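Local coordinates for phosphotriesterase homology protein (Escherichia coli, PDB 1BF6), which hydrolyses phosphorylated glyceryl acetates, in which the phosphate group is required, as well as aromatic acetates and propionates, and binds two zinc ions per subunit, at residues L9-L14 / Q206-G211; N40-R45 / Y255-L260; H15-G20 / D26-Q31; R56-N61 / G81-A86. All blocks are in the same frame, centred on the assembly; numbering follows the deposited sequence.

In the fold
Interaction 1 lies at the heart of the barrel, its centre about 6 Å from that of the chain, and supplies two histidine ligands of one zinc ion. Each of the others touches it. Interaction 2 is joined to it where the hydroxyl of Y257 meets the carbonyl of H13, with OH and O 2.7 Å apart. Interaction 3 follows 9-14 directly in the chain, and its I16 side chain comes within about 6 Å of a zinc ion. Interaction 4 lies about 12 Å from interaction 3, centre to centre, and D17 N sits 2.9 Å from M58 O between them. The Y83 side chain comes within about 4 Å of a zinc ion. Interactions 2 and 4 do not touch.

Interaction 1 (L9-L14 / Q206-G211); sequences LAHEHL and QFDTIG. With ZN (zinc ion), chain C.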
loop_
_atom_site.group_PDB
_atom_site.type_symbol
_atom_site.label_atom_id
_atom_site.label_comp_id
_atom_site.label_asym_id
_atom_site.label_seq_id
_atom_site.Cartn_x
_atom_site.Cartn_y
_atom_site.Cartn_z
ATOM N N LEU A 9 1.841 8.448 2.977
ATOM C CA LEU A 9 1.732 7.134 3.628
ATOM C C LEU A 9 1.468 6.227 2.417
ATOM O O LEU A 9 0.426 6.324 1.781
ATOM C CB LEU A 9 0.562 7.105 4.617
ATOM C CG LEU A 9 0.913 7.436 6.079
ATOM C CD1 LEU A 9 1.661 8.751 6.188
ATOM C CD2 LEU A 9 -0.351 7.450 6.927
ATOM N N ALA A 10 2.443 5.381 2.108
ATOM C CA ALA A 10 2.420 4.516 0.923
ATOM C C ALA A 10 1.434 3.351 0.857
ATOM O O ALA A 10 1.243 2.777 -0.216
ATOM C CB ALA A 10 3.834 4.000 0.654
ATOM N N HIS A 11 0.802 3.010 1.978
ATOM C CA HIS A 11 -0.118 1.865 2.001
ATOM C C HIS A 11 -1.094 1.950 3.161
ATOM O O HIS A 11 -0.770 1.551 4.279
ATOM C CB HIS A 11 0.681 0.573 2.129
ATOM C CG HIS A 11 -0.146 -0.666 1.965
ATOM N ND1 HIS A 11 0.029 -1.575 0.939
ATOM C CD2 HIS A 11 -1.185 -1.136 2.706
ATOM C CE1 HIS A 11 -0.874 -2.546 1.076
ATOM N NE2 HIS A 11 -1.629 -2.323 2.129
ATOM N N GLU A 12 -2.296 2.424 2.873
ATOM C CA GLU A 12 -3.325 2.578 3.887
ATOM C C GLU A 12 -4.709 2.216 3.374
ATOM O O GLU A 12 -4.928 2.039 2.171
ATOM C CB GLU A 12 -3.385 4.040 4.349
ATOM C CG GLU A 12 -2.108 4.572 4.975
ATOM C CD GLU A 12 -1.679 3.792 6.194
ATOM O OE1 GLU A 12 -2.535 3.178 6.868
ATOM O OE2 GLU A 12 -0.471 3.789 6.485
ATOM N N HIS A 13 -5.643 2.113 4.311
ATOM C CA HIS A 13 -7.033 1.863 3.996
ATOM C C HIS A 13 -7.823 2.907 4.744
ATOM O O HIS A 13 -7.586 3.103 5.935
ATOM C CB HIS A 13 -7.469 0.478 4.465
ATOM C CG HIS A 13 -6.779 -0.628 3.749
ATOM N ND1 HIS A 13 -7.142 -1.074 2.497
ATOM C CD2 HIS A 13 -5.664 -1.319 4.081
ATOM C CE1 HIS A 13 -6.254 -1.988 2.114
ATOM N NE2 HIS A 13 -5.344 -2.165 3.046
ATOM N N LEU A 14 -8.674 3.639 4.030
ATOM C CA LEU A 14 -9.543 4.649 4.632
ATOM C C LEU A 14 -10.953 4.070 4.723
ATOM O O LEU A 14 -11.721 4.394 5.634
ATOM C CB LEU A 14 -9.540 5.931 3.807
ATOM C CG LEU A 14 -8.148 6.565 3.729
ATOM C CD1 LEU A 14 -8.252 7.896 3.015
ATOM C CD2 LEU A 14 -7.592 6.748 5.133
ATOM N N GLN A 206 8.466 -1.799 0.778
ATOM C CA GLN A 206 7.723 -1.096 1.809
ATOM C C GLN A 206 7.736 -1.722 3.196
ATOM O O GLN A 206 7.650 -2.938 3.349
ATOM C CB GLN A 206 6.280 -0.902 1.376
ATOM C CG GLN A 206 6.135 0.077 0.250
ATOM C CD GLN A 206 4.742 0.145 -0.305
ATOM O OE1 GLN A 206 3.791 -0.472 0.220
ATOM N NE2 GLN A 206 4.603 0.882 -1.395
ATOM N N PHE A 207 7.964 -0.862 4.191
ATOM C CA PHE A 207 7.921 -1.235 5.599
ATOM C C PHE A 207 6.602 -0.547 5.943
ATOM O O PHE A 207 6.572 0.614 6.380
ATOM C CB PHE A 207 9.096 -0.619 6.386
ATOM C CG PHE A 207 10.421 -1.334 6.187
ATOM C CD1 PHE A 207 10.959 -1.521 4.906
ATOM C CD2 PHE A 207 11.139 -1.816 7.283
ATOM C CE1 PHE A 207 12.188 -2.180 4.728
ATOM C CE2 PHE A 207 12.364 -2.473 7.115
ATOM C CZ PHE A 207 12.892 -2.657 5.831
ATOM N N ASP A 208 5.503 -1.243 5.652
ATOM C CA ASP A 208 4.152 -0.701 5.848
ATOM C C ASP A 208 3.282 -1.349 6.927
ATOM O O ASP A 208 2.063 -1.140 6.935
ATOM C CB ASP A 208 3.378 -0.713 4.519
ATOM C CG ASP A 208 3.410 -2.072 3.831
ATOM O OD1 ASP A 208 3.540 -3.102 4.522
ATOM O OD2 ASP A 208 3.344 -2.104 2.580
ATOM N N THR A 209 3.888 -2.154 7.795
ATOM C CA THR A 209 3.143 -2.789 8.882
ATOM C C THR A 209 3.648 -2.238 10.233
ATOM O O THR A 209 3.592 -2.913 11.272
ATOM C CB THR A 209 3.248 -4.330 8.839
ATOM O OG1 THR A 209 4.619 -4.739 8.918
ATOM C CG2 THR A 209 2.623 -4.884 7.538
ATOM N N ILE A 210 4.150 -1.004 10.187
ATOM C CA ILE A 210 4.661 -0.320 11.372
ATOM C C ILE A 210 3.569 -0.274 12.437
ATOM O O ILE A 210 2.437 0.110 12.145
ATOM C CB ILE A 210 5.114 1.108 11.007
ATOM C CG1 ILE A 210 6.429 1.043 10.217
ATOM C CG2 ILE A 210 5.272 1.974 12.262
ATOM C CD1 ILE A 210 6.711 2.294 9.388
ATOM N N GLY A 211 3.913 -0.696 13.656
ATOM C CA GLY A 211 2.946 -0.699 14.747
ATOM C C GLY A 211 2.305 -2.057 15.002
ATOM O O GLY A 211 1.697 -2.264 16.051
HETATM ZN ZN ZN C . -3.483 -3.270 3.051
#
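The H11 imidazole overlaps the carboxylate of D208 at a slant, the two planes 56° apart. ND1 of H11 is 3.7 Å from OD2 of D208, and CB of H11 lies 3.8 Å from CB of D208. No bond joins the pair. D208 spends its other oxygen, OD1, on a hydrogen bond to ND1 of H185, a ligand of the second zinc ion, and so acts as a second-shell residue. The Q206 side chain runs out extended beyond CG and crosses H11 at about a right angle. Its amide end packs on the methyl of A10, with CD of Q206 4.1 Å from CB of A10. Were Q206 shortened to alanine, the methyl of A10 and CB of H11 would probably lose their cover and a gap would open beside them. Strands 7-12 and 204-207 flank strand 237-239 in the TIM barrel of the phosphotriesterase family, and their side chains meet inside it beside the metal site. There the H-x-H pair of H11 and H13 grips a zinc ion, with NE2 of H11 at 2.3 Å and NE2 of H13 at 2.2 Å from the metal. E124 and D242 complete this site. With chi1 at -172°, CG of H11 stands opposite the backbone N, and the ring extends to put NE2 on the metal. ND1 of H13 is hydrogen-bonded to OG1 of T54, which fixes the rotation of that ring.

Interaction 2 (N40-R45 / Y255-L260); sequences NDLMTR and YGYDYL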
loop_
_atom_site.group_PDB
_atom_site.type_symbol
_atom_site.label_atom_id
_atom_site.label_comp_id
_atom_site.label_asym_id
_atom_site.label_seq_id
_atom_site.Cartn_x
_atom_site.Cartn_y
_atom_site.Cartn_z
ATOM N N ASN A 40 -6.876 14.727 9.693
ATOM C CA ASN A 40 -6.522 16.059 10.184
ATOM C C ASN A 40 -5.259 15.964 11.047
ATOM O O ASN A 40 -4.386 16.831 10.974
ATOM C CB ASN A 40 -7.665 16.676 10.996
ATOM C CG ASN A 40 -8.831 17.119 10.131
ATOM O OD1 ASN A 40 -9.964 17.226 10.605
ATOM N ND2 ASN A 40 -8.559 17.405 8.870
ATOM N N ASP A 41 -5.150 14.895 11.841
ATOM C CA ASP A 41 -3.973 14.678 12.691
ATOM C C ASP A 41 -2.741 14.469 11.803
ATOM O O ASP A 41 -1.650 14.958 12.101
ATOM C CB ASP A 41 -4.155 13.439 13.584
ATOM C CG ASP A 41 -5.277 13.593 14.613
ATOM O OD1 ASP A 41 -5.897 14.678 14.705
ATOM O OD2 ASP A 41 -5.543 12.601 15.324
ATOM N N LEU A 42 -2.918 13.708 10.726
ATOM C CA LEU A 42 -1.826 13.461 9.797
ATOM C C LEU A 42 -1.359 14.779 9.167
ATOM O O LEU A 42 -0.158 15.014 9.037
ATOM C CB LEU A 42 -2.262 12.493 8.689
ATOM C CG LEU A 42 -2.366 11.000 8.997
ATOM C CD1 LEU A 42 -2.830 10.271 7.728
ATOM C CD2 LEU A 42 -1.035 10.450 9.477
ATOM N N MET A 43 -2.316 15.624 8.796
ATOM C CA MET A 43 -2.044 16.919 8.164
ATOM C C MET A 43 -1.159 17.802 9.056
ATOM O O MET A 43 -0.260 18.485 8.562
ATOM C CB MET A 43 -3.364 17.655 7.860
ATOM C CG MET A 43 -4.297 16.996 6.829
ATOM S SD MET A 43 -3.786 17.281 5.140
ATOM C CE MET A 43 -4.510 18.860 4.828
ATOM N N THR A 44 -1.385 17.762 10.370
ATOM C CA THR A 44 -0.584 18.582 11.297
ATOM C C THR A 44 0.888 18.136 11.366
ATOM O O THR A 44 1.775 18.928 11.704
ATOM C CB THR A 44 -1.225 18.634 12.724
ATOM O OG1 THR A 44 -0.813 17.479 13.467
ATOM C CG2 THR A 44 -2.747 18.614 12.642
ATOM N N ARG A 45 1.149 16.880 11.015
ATOM C CA ARG A 45 2.506 16.340 11.033
ATOM C C ARG A 45 3.162 16.359 9.645
ATOM O O ARG A 45 4.144 15.647 9.413
ATOM C CB ARG A 45 2.517 14.903 11.552
ATOM C CG ARG A 45 1.846 14.681 12.881
ATOM C CD ARG A 45 2.660 15.202 14.045
ATOM N NE ARG A 45 1.939 14.932 15.284
ATOM C CZ ARG A 45 1.883 15.753 16.323
ATOM N NH1 ARG A 45 2.523 16.918 16.302
ATOM N NH2 ARG A 45 1.133 15.430 17.363
ATOM N N TYR A 255 -3.913 3.035 17.954
ATOM C CA TYR A 255 -2.751 3.893 17.761
ATOM C C TYR A 255 -2.875 4.952 16.666
ATOM O O TYR A 255 -2.149 5.948 16.690
ATOM C CB TYR A 255 -1.503 3.032 17.545
ATOM C CG TYR A 255 -1.685 1.925 16.527
ATOM C CD1 TYR A 255 -2.211 0.680 16.900
ATOM C CD2 TYR A 255 -1.330 2.115 15.190
ATOM C CE1 TYR A 255 -2.379 -0.353 15.961
ATOM C CE2 TYR A 255 -1.498 1.086 14.245
ATOM C CZ TYR A 255 -2.023 -0.136 14.636
ATOM O OH TYR A 255 -2.213 -1.130 13.699
ATOM N N GLY A 256 -3.787 4.736 15.718
ATOM C CA GLY A 256 -3.993 5.687 14.630
ATOM C C GLY A 256 -2.913 5.739 13.547
ATOM O O GLY A 256 -1.800 5.196 13.706
ATOM N N TYR A 257 -3.252 6.401 12.440
ATOM C CA TYR A 257 -2.333 6.559 11.308
ATOM C C TYR A 257 -1.099 7.377 11.677
ATOM O O TYR A 257 0.018 7.032 11.282
ATOM C CB TYR A 257 -3.023 7.253 10.131
ATOM C CG TYR A 257 -4.236 6.535 9.593
ATOM C CD1 TYR A 257 -5.475 6.683 10.202
ATOM C CD2 TYR A 257 -4.144 5.718 8.460
ATOM C CE1 TYR A 257 -6.589 6.046 9.714
ATOM C CE2 TYR A 257 -5.264 5.069 7.951
ATOM C CZ TYR A 257 -6.484 5.241 8.587
ATOM O OH TYR A 257 -7.606 4.612 8.116
ATOM N N ASP A 258 -1.299 8.447 12.446
ATOM C CA ASP A 258 -0.180 9.309 12.840
ATOM C C ASP A 258 0.811 8.709 13.828
ATOM O O ASP A 258 1.736 9.388 14.256
ATOM C CB ASP A 258 -0.666 10.689 13.302
ATOM C CG ASP A 258 -1.393 10.663 14.652
ATOM O OD1 ASP A 258 -1.682 9.580 15.208
ATOM O OD2 ASP A 258 -1.687 11.768 15.146
ATOM N N TYR A 259 0.606 7.447 14.206
ATOM C CA TYR A 259 1.528 6.747 15.097
ATOM C C TYR A 259 2.896 6.741 14.413
ATOM O O TYR A 259 3.934 6.757 15.069
ATOM C CB TYR A 259 1.060 5.304 15.313
ATOM C CG TYR A 259 1.995 4.443 16.112
ATOM C CD1 TYR A 259 3.014 3.709 15.497
ATOM C CD2 TYR A 259 1.834 4.315 17.489
ATOM C CE1 TYR A 259 3.845 2.864 16.242
ATOM C CE2 TYR A 259 2.651 3.475 18.236
ATOM C CZ TYR A 259 3.648 2.757 17.609
ATOM O OH TYR A 259 4.442 1.934 18.365
ATOM N N LEU A 260 2.881 6.711 13.082
ATOM C CA LEU A 260 4.113 6.709 12.303
ATOM C C LEU A 260 4.958 7.932 12.649
ATOM O O LEU A 260 6.172 7.827 12.813
ATOM C CB LEU A 260 3.780 6.736 10.800
ATOM C CG LEU A 260 4.953 6.765 9.817
ATOM C CD1 LEU A 260 5.747 5.480 9.905
ATOM C CD2 LEU A 260 4.430 6.965 8.394
HETATM O O HOH W 1 -0.441 14.119 14.757
#
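Y257, in the type I turn from G256 to Y259, meets L42 first, its CB lying 3.8 Å from the methyl CD2 of L42. CD1 of L42 reaches the same CB at 3.9 Å. The side chains cross at an angle, and the Y257 ring then leads away from the helix end to place OH on the carbonyl of H13. At D258 the backbone comes close, with its N 3.6 Å from CD2 of L42. CG of D258 sits between its backbone N and carbonyl carbon (chi1 71°), which turns the carboxylate to D41. The two carboxylate planes are 24° apart. OD2 of D258 lies 3.4 Å from CB of D41 and 3.9 Å from OD2 of D41. This closeness of like charges is probably eased by K250, whose NZ forms salt bridges with both residues. A water gives a further link: it donates to O of D41 and to OD2 of D258, the latter at 2.7 Å. The contact thus joins the C-terminal end of helix 32-44 to the start of helix 259-270. L42 and L260 both also touch L9 of strand 7-12, and Y257 packs on I35 and M39 of helix 32-44.

Interaction 3 (H15-G20 / D26-Q31); sequences HIDLSG and DCRLDQ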
loop_
_atom_site.group_PDB
_atom_site.type_symbol
_atom_site.label_atom_id
_atom_site.label_comp_id
_atom_site.label_asym_id
_atom_site.label_seq_id
_atom_site.Cartn_x
_atom_site.Cartn_y
_atom_site.Cartn_z
ATOM N N HIS A 15 -11.304 3.251 3.732
ATOM C CA HIS A 15 -12.589 2.591 3.723
ATOM C C HIS A 15 -12.415 1.209 3.125
ATOM O O HIS A 15 -12.232 1.050 1.915
ATOM C CB HIS A 15 -13.657 3.366 2.955
ATOM C CG HIS A 15 -14.998 2.700 2.982
ATOM N ND1 HIS A 15 -15.228 1.471 2.403
ATOM C CD2 HIS A 15 -16.171 3.074 3.549
ATOM C CE1 HIS A 15 -16.485 1.114 2.611
ATOM N NE2 HIS A 15 -17.078 2.070 3.303
ATOM N N ILE A 16 -12.427 0.220 4.006
ATOM C CA ILE A 16 -12.282 -1.168 3.616
ATOM C C ILE A 16 -13.313 -1.958 4.397
ATOM O O ILE A 16 -13.661 -1.593 5.526
ATOM C CB ILE A 16 -10.852 -1.706 3.897
ATOM C CG1 ILE A 16 -10.749 -3.170 3.476
ATOM C CG2 ILE A 16 -10.471 -1.520 5.371
ATOM C CD1 ILE A 16 -9.350 -3.736 3.527
ATOM N N ASP A 17 -13.851 -2.996 3.765
ATOM C CA ASP A 17 -14.849 -3.839 4.408
ATOM C C ASP A 17 -14.642 -5.309 4.074
ATOM O O ASP A 17 -15.108 -5.789 3.039
ATOM C CB ASP A 17 -16.269 -3.400 4.011
ATOM C CG ASP A 17 -17.364 -4.107 4.827
ATOM O OD1 ASP A 17 -17.043 -4.977 5.660
ATOM O OD2 ASP A 17 -18.555 -3.781 4.638
ATOM N N LEU A 18 -13.918 -6.004 4.949
ATOM C CA LEU A 18 -13.668 -7.435 4.810
ATOM C C LEU A 18 -14.466 -8.158 5.907
ATOM O O LEU A 18 -14.162 -9.306 6.258
ATOM C CB LEU A 18 -12.180 -7.753 4.975
ATOM C CG LEU A 18 -11.194 -7.155 3.968
ATOM C CD1 LEU A 18 -9.843 -7.822 4.148
ATOM C CD2 LEU A 18 -11.703 -7.359 2.547
ATOM N N SER A 19 -15.490 -7.485 6.432
ATOM C CA SER A 19 -16.295 -8.051 7.506
ATOM C C SER A 19 -17.116 -9.261 7.085
ATOM O O SER A 19 -17.358 -10.149 7.901
ATOM C CB SER A 19 -17.186 -6.986 8.156
ATOM O OG SER A 19 -18.196 -6.513 7.282
ATOM N N GLY A 20 -17.537 -9.294 5.820
ATOM C CA GLY A 20 -18.322 -10.411 5.314
ATOM C C GLY A 20 -17.534 -11.708 5.228
ATOM O O GLY A 20 -18.084 -12.790 5.404
ATOM N N ASP A 26 -15.121 -5.356 13.127
ATOM C CA ASP A 26 -13.869 -4.627 13.333
ATOM C C ASP A 26 -13.197 -4.426 11.964
ATOM O O ASP A 26 -12.544 -3.402 11.712
ATOM C CB ASP A 26 -12.933 -5.416 14.261
ATOM C CG ASP A 26 -11.793 -4.566 14.815
ATOM O OD1 ASP A 26 -12.001 -3.355 14.998
ATOM O OD2 ASP A 26 -10.697 -5.104 15.076
ATOM N N CYS A 27 -13.389 -5.416 11.091
ATOM C CA CYS A 27 -12.846 -5.414 9.735
ATOM C C CYS A 27 -13.616 -4.512 8.755
ATOM O O CYS A 27 -13.295 -4.464 7.560
ATOM C CB CYS A 27 -12.762 -6.846 9.212
ATOM S SG CYS A 27 -11.672 -7.868 10.193
ATOM N N ARG A 28 -14.648 -3.837 9.257
ATOM C CA ARG A 28 -15.422 -2.897 8.464
ATOM C C ARG A 28 -14.958 -1.485 8.854
ATOM O O ARG A 28 -15.589 -0.805 9.683
ATOM C CB ARG A 28 -16.931 -3.060 8.708
ATOM C CG ARG A 28 -17.790 -2.061 7.936
ATOM C CD ARG A 28 -19.196 -2.595 7.634
ATOM N NE ARG A 28 -20.003 -2.881 8.823
ATOM C CZ ARG A 28 -20.685 -1.967 9.518
ATOM N NH1 ARG A 28 -20.665 -0.682 9.163
ATOM N NH2 ARG A 28 -21.419 -2.343 10.558
ATOM N N LEU A 29 -13.826 -1.067 8.287
ATOM C CA LEU A 29 -13.269 0.259 8.572
ATOM C C LEU A 29 -14.004 1.290 7.718
ATOM O O LEU A 29 -13.631 1.542 6.570
ATOM C CB LEU A 29 -11.762 0.268 8.283
ATOM C CG LEU A 29 -11.007 1.560 8.599
ATOM C CD1 LEU A 29 -10.972 1.790 10.110
ATOM C CD2 LEU A 29 -9.603 1.455 8.054
ATOM N N ASP A 30 -15.057 1.879 8.287
ATOM C CA ASP A 30 -15.874 2.855 7.576
ATOM C C ASP A 30 -16.432 3.964 8.475
ATOM O O ASP A 30 -17.463 4.559 8.158
ATOM C CB ASP A 30 -17.046 2.137 6.884
ATOM C CG ASP A 30 -18.065 1.544 7.877
ATOM O OD1 ASP A 30 -17.757 1.399 9.087
ATOM O OD2 ASP A 30 -19.192 1.221 7.439
ATOM N N GLN A 31 -15.763 4.230 9.593
ATOM C CA GLN A 31 -16.226 5.256 10.524
ATOM C C GLN A 31 -15.730 6.623 10.086
ATOM O O GLN A 31 -14.640 7.066 10.450
ATOM C CB GLN A 31 -15.791 4.902 11.939
ATOM C CG GLN A 31 -16.299 3.519 12.356
ATOM C CD GLN A 31 -15.990 3.174 13.797
ATOM O OE1 GLN A 31 -14.848 2.896 14.148
ATOM N NE2 GLN A 31 -17.021 3.162 14.638
#
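A small two-stranded antiparallel sheet, 16-17 with 28-29, forms in the excursion between strand 7-12 and helix 32-44. I16 and L29 are its hydrogen-bonded pair: N of I16 donates to O of L29 at 3.1 Å, and the return bond from N of L29 to O of I16 is weak. Beyond the strands, N of L18 gives a straighter bond to O of C27 (163° at the hydrogen), from above the carbonyl plane. Methyl CG2 of I16 touches CB of L29 at 3.7 Å. D17 and R28, the non-hydrogen-bonded pair, send their side chains off side by side. OD2 of D17 touches the CD methylene of R28 at 3.3 Å, but NE of R28 is beyond salt-bridge range. Bent at chi3 (63°), R28 has OD2 of D30 at its guanidinium edge, in that plane, and NH1 forms a salt bridge to it at 3.0 Å, on the syn side. OD1 of D17 accepts from OG of S19 at 2.5 Å and from N of S19 at 3.0 Å, the latter an Asx turn. A leucine in place of D17 would probably leave both S19 donors without their acceptor and unsettle the start of helix 19-22. CD2 of H15 packs on CB of D30 at 3.6 Å, and O of L29 lies over one face of the H15 ring. D30 also bridges to R246, so two arginines share this carboxylate, which would probably favour its ionised form.

Interaction 4 (R56-N61 / G81-A86); sequences RYMGRN and GYYQDA
M58 sets CG anti to its carbonyl carbon, and a bend at chi3 of 82° lays its methyl over the Y83 ring. CE of M58 stands 3.9 Å from the ring centroid, only 9° off the normal: a CH-pi contact. SD of M58 approaches obliquely, 3.8 Å from CG of Y83, which makes this a Met-aromatic pair. The opposite ring face is covered by CG of Q84. Y57 and Y82 run side by side with planes 15° apart, but the rings are slid so far that they barely overlap. CD2 of Y57 meets CE2 of Y82 at 3.6 Å, and CE2 of Y57 lies 3.5 Å from OH of Y82. The hydroxyl of Y82 is held by E103 and H91. Two waters tie the backbones: one accepts from N of R56 and N of G81, and the other accepts from N of Y57 and donates to O of G81 at 2.8 Å. These loops follow barrel strands 47-52 and 75-80 and border the metal site. M58 and Y83 both touch E124, and Y83 meets H157 edge-to-face. Dispersion and CH-pi contacts hold the M58-Y83 pair, while the two waters give N of R56, N of Y57 and both backbone polar atoms of G81 partners that the loops do not offer each other.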
loop_
_atom_site.group_PDB
_atom_site.type_symbol
_atom_site.label_atom_id
_atom_site.label_comp_id
_atom_site.label_asym_id
_atom_site.label_seq_id
_atom_site.Cartn_x
_atom_site.Cartn_y
_atom_site.Cartn_z
ATOM N N ARG A 56 -11.831 -2.742 -5.529
ATOM C CA ARG A 56 -13.275 -2.961 -5.534
ATOM C C ARG A 56 -13.882 -3.988 -4.579
ATOM O O ARG A 56 -14.695 -3.633 -3.724
ATOM C CB ARG A 56 -13.791 -3.211 -6.956
ATOM C CG ARG A 56 -15.299 -3.305 -7.001
ATOM C CD ARG A 56 -15.837 -3.250 -8.415
ATOM N NE ARG A 56 -17.273 -3.509 -8.419
ATOM C CZ ARG A 56 -18.032 -3.523 -9.509
ATOM N NH1 ARG A 56 -17.498 -3.282 -10.699
ATOM N NH2 ARG A 56 -19.327 -3.821 -9.412
ATOM N N TYR A 57 -13.463 -5.241 -4.715
ATOM C CA TYR A 57 -14.005 -6.324 -3.912
ATOM C C TYR A 57 -13.438 -6.505 -2.507
ATOM O O TYR A 57 -13.653 -7.533 -1.855
ATOM C CB TYR A 57 -14.016 -7.607 -4.731
ATOM C CG TYR A 57 -14.840 -7.434 -5.998
ATOM C CD1 TYR A 57 -16.234 -7.535 -5.969
ATOM C CD2 TYR A 57 -14.230 -7.089 -7.214
ATOM C CE1 TYR A 57 -17.007 -7.288 -7.117
ATOM C CE2 TYR A 57 -14.995 -6.846 -8.361
ATOM C CZ TYR A 57 -16.376 -6.945 -8.305
ATOM O OH TYR A 57 -17.126 -6.702 -9.435
ATOM N N MET A 58 -12.726 -5.477 -2.049
ATOM C CA MET A 58 -12.181 -5.431 -0.703
ATOM C C MET A 58 -13.093 -4.467 0.060
ATOM O O MET A 58 -12.922 -4.243 1.261
ATOM C CB MET A 58 -10.742 -4.898 -0.704
ATOM C CG MET A 58 -9.684 -5.923 -1.086
ATOM S SD MET A 58 -8.066 -5.169 -1.382
ATOM C CE MET A 58 -7.446 -5.006 0.332
ATOM N N GLY A 59 -14.070 -3.901 -0.640
ATOM C CA GLY A 59 -14.996 -2.980 -0.006
ATOM C C GLY A 59 -14.680 -1.512 -0.215
ATOM O O GLY A 59 -15.000 -0.677 0.642
ATOM N N ARG A 60 -14.064 -1.190 -1.356
ATOM C CA ARG A 60 -13.723 0.193 -1.682
ATOM C C ARG A 60 -14.980 1.059 -1.747
ATOM O O ARG A 60 -16.067 0.582 -2.080
ATOM C CB ARG A 60 -12.980 0.249 -3.031
ATOM C CG ARG A 60 -12.451 1.645 -3.442
ATOM C CD ARG A 60 -11.851 1.620 -4.863
ATOM N NE ARG A 60 -12.893 1.381 -5.863
ATOM C CZ ARG A 60 -12.712 0.734 -7.014
ATOM N NH1 ARG A 60 -11.521 0.258 -7.349
ATOM N NH2 ARG A 60 -13.754 0.502 -7.800
ATOM N N ASN A 61 -14.818 2.341 -1.435
ATOM C CA ASN A 61 -15.911 3.295 -1.466
ATOM C C ASN A 61 -15.346 4.626 -1.932
ATOM O O ASN A 61 -14.885 5.437 -1.117
ATOM C CB ASN A 61 -16.522 3.447 -0.074
ATOM C CG ASN A 61 -17.855 4.156 -0.091
ATOM O OD1 ASN A 61 -18.769 3.756 0.626
ATOM N ND2 ASN A 61 -17.976 5.223 -0.877
ATOM N N GLY A 81 -7.740 -3.237 -8.774
ATOM C CA GLY A 81 -7.093 -4.539 -8.799
ATOM C C GLY A 81 -7.890 -5.628 -8.106
ATOM O O GLY A 81 -9.092 -5.480 -7.883
ATOM N N TYR A 82 -7.227 -6.745 -7.841
ATOM C CA TYR A 82 -7.826 -7.877 -7.133
ATOM C C TYR A 82 -6.853 -8.265 -6.020
ATOM O O TYR A 82 -5.630 -8.256 -6.210
ATOM C CB TYR A 82 -8.131 -9.043 -8.084
ATOM C CG TYR A 82 -9.404 -8.818 -8.884
ATOM C CD1 TYR A 82 -9.377 -8.136 -10.107
ATOM C CD2 TYR A 82 -10.645 -9.253 -8.399
ATOM C CE1 TYR A 82 -10.549 -7.888 -10.820
ATOM C CE2 TYR A 82 -11.826 -9.015 -9.106
ATOM C CZ TYR A 82 -11.773 -8.328 -10.315
ATOM O OH TYR A 82 -12.941 -8.041 -10.991
ATOM N N TYR A 83 -7.414 -8.613 -4.865
ATOM C CA TYR A 83 -6.657 -8.919 -3.650
ATOM C C TYR A 83 -5.776 -10.170 -3.592
ATOM O O TYR A 83 -4.585 -10.098 -3.865
ATOM C CB TYR A 83 -7.626 -8.844 -2.471
ATOM C CG TYR A 83 -6.990 -8.777 -1.099
ATOM C CD1 TYR A 83 -5.706 -8.274 -0.917
ATOM C CD2 TYR A 83 -7.690 -9.230 0.019
ATOM C CE1 TYR A 83 -5.132 -8.230 0.346
ATOM C CE2 TYR A 83 -7.135 -9.187 1.280
ATOM C CZ TYR A 83 -5.855 -8.692 1.442
ATOM O OH TYR A 83 -5.306 -8.703 2.700
ATOM N N GLN A 84 -6.315 -11.283 -3.103
ATOM C CA GLN A 84 -5.572 -12.537 -3.030
ATOM C C GLN A 84 -6.564 -13.689 -3.172
ATOM O O GLN A 84 -7.782 -13.484 -3.093
ATOM C CB GLN A 84 -4.750 -12.668 -1.745
ATOM C CG GLN A 84 -5.525 -12.453 -0.479
ATOM C CD GLN A 84 -4.693 -12.749 0.740
ATOM O OE1 GLN A 84 -4.162 -13.847 0.889
ATOM N NE2 GLN A 84 -4.573 -11.769 1.627
ATOM N N ASP A 85 -6.025 -14.879 -3.389
ATOM C CA ASP A 85 -6.824 -16.077 -3.628
ATOM C C ASP A 85 -8.069 -16.284 -2.774
ATOM O O ASP A 85 -9.183 -16.373 -3.304
ATOM C CB ASP A 85 -5.953 -17.322 -3.599
ATOM C CG ASP A 85 -6.571 -18.453 -4.376
ATOM O OD1 ASP A 85 -6.416 -18.475 -5.619
ATOM O OD2 ASP A 85 -7.268 -19.283 -3.758
ATOM N N ALA A 86 -7.888 -16.280 -1.457
ATOM C CA ALA A 86 -8.997 -16.493 -0.532
ATOM C C ALA A 86 -10.113 -15.453 -0.590
ATOM O O ALA A 86 -11.251 -15.752 -0.230
ATOM C CB ALA A 86 -8.463 -16.630 0.888
HETATM O O HOH W 2 -10.686 -2.784 -8.312
HETATM O O HOH W 3 -10.937 -6.396 -5.956
#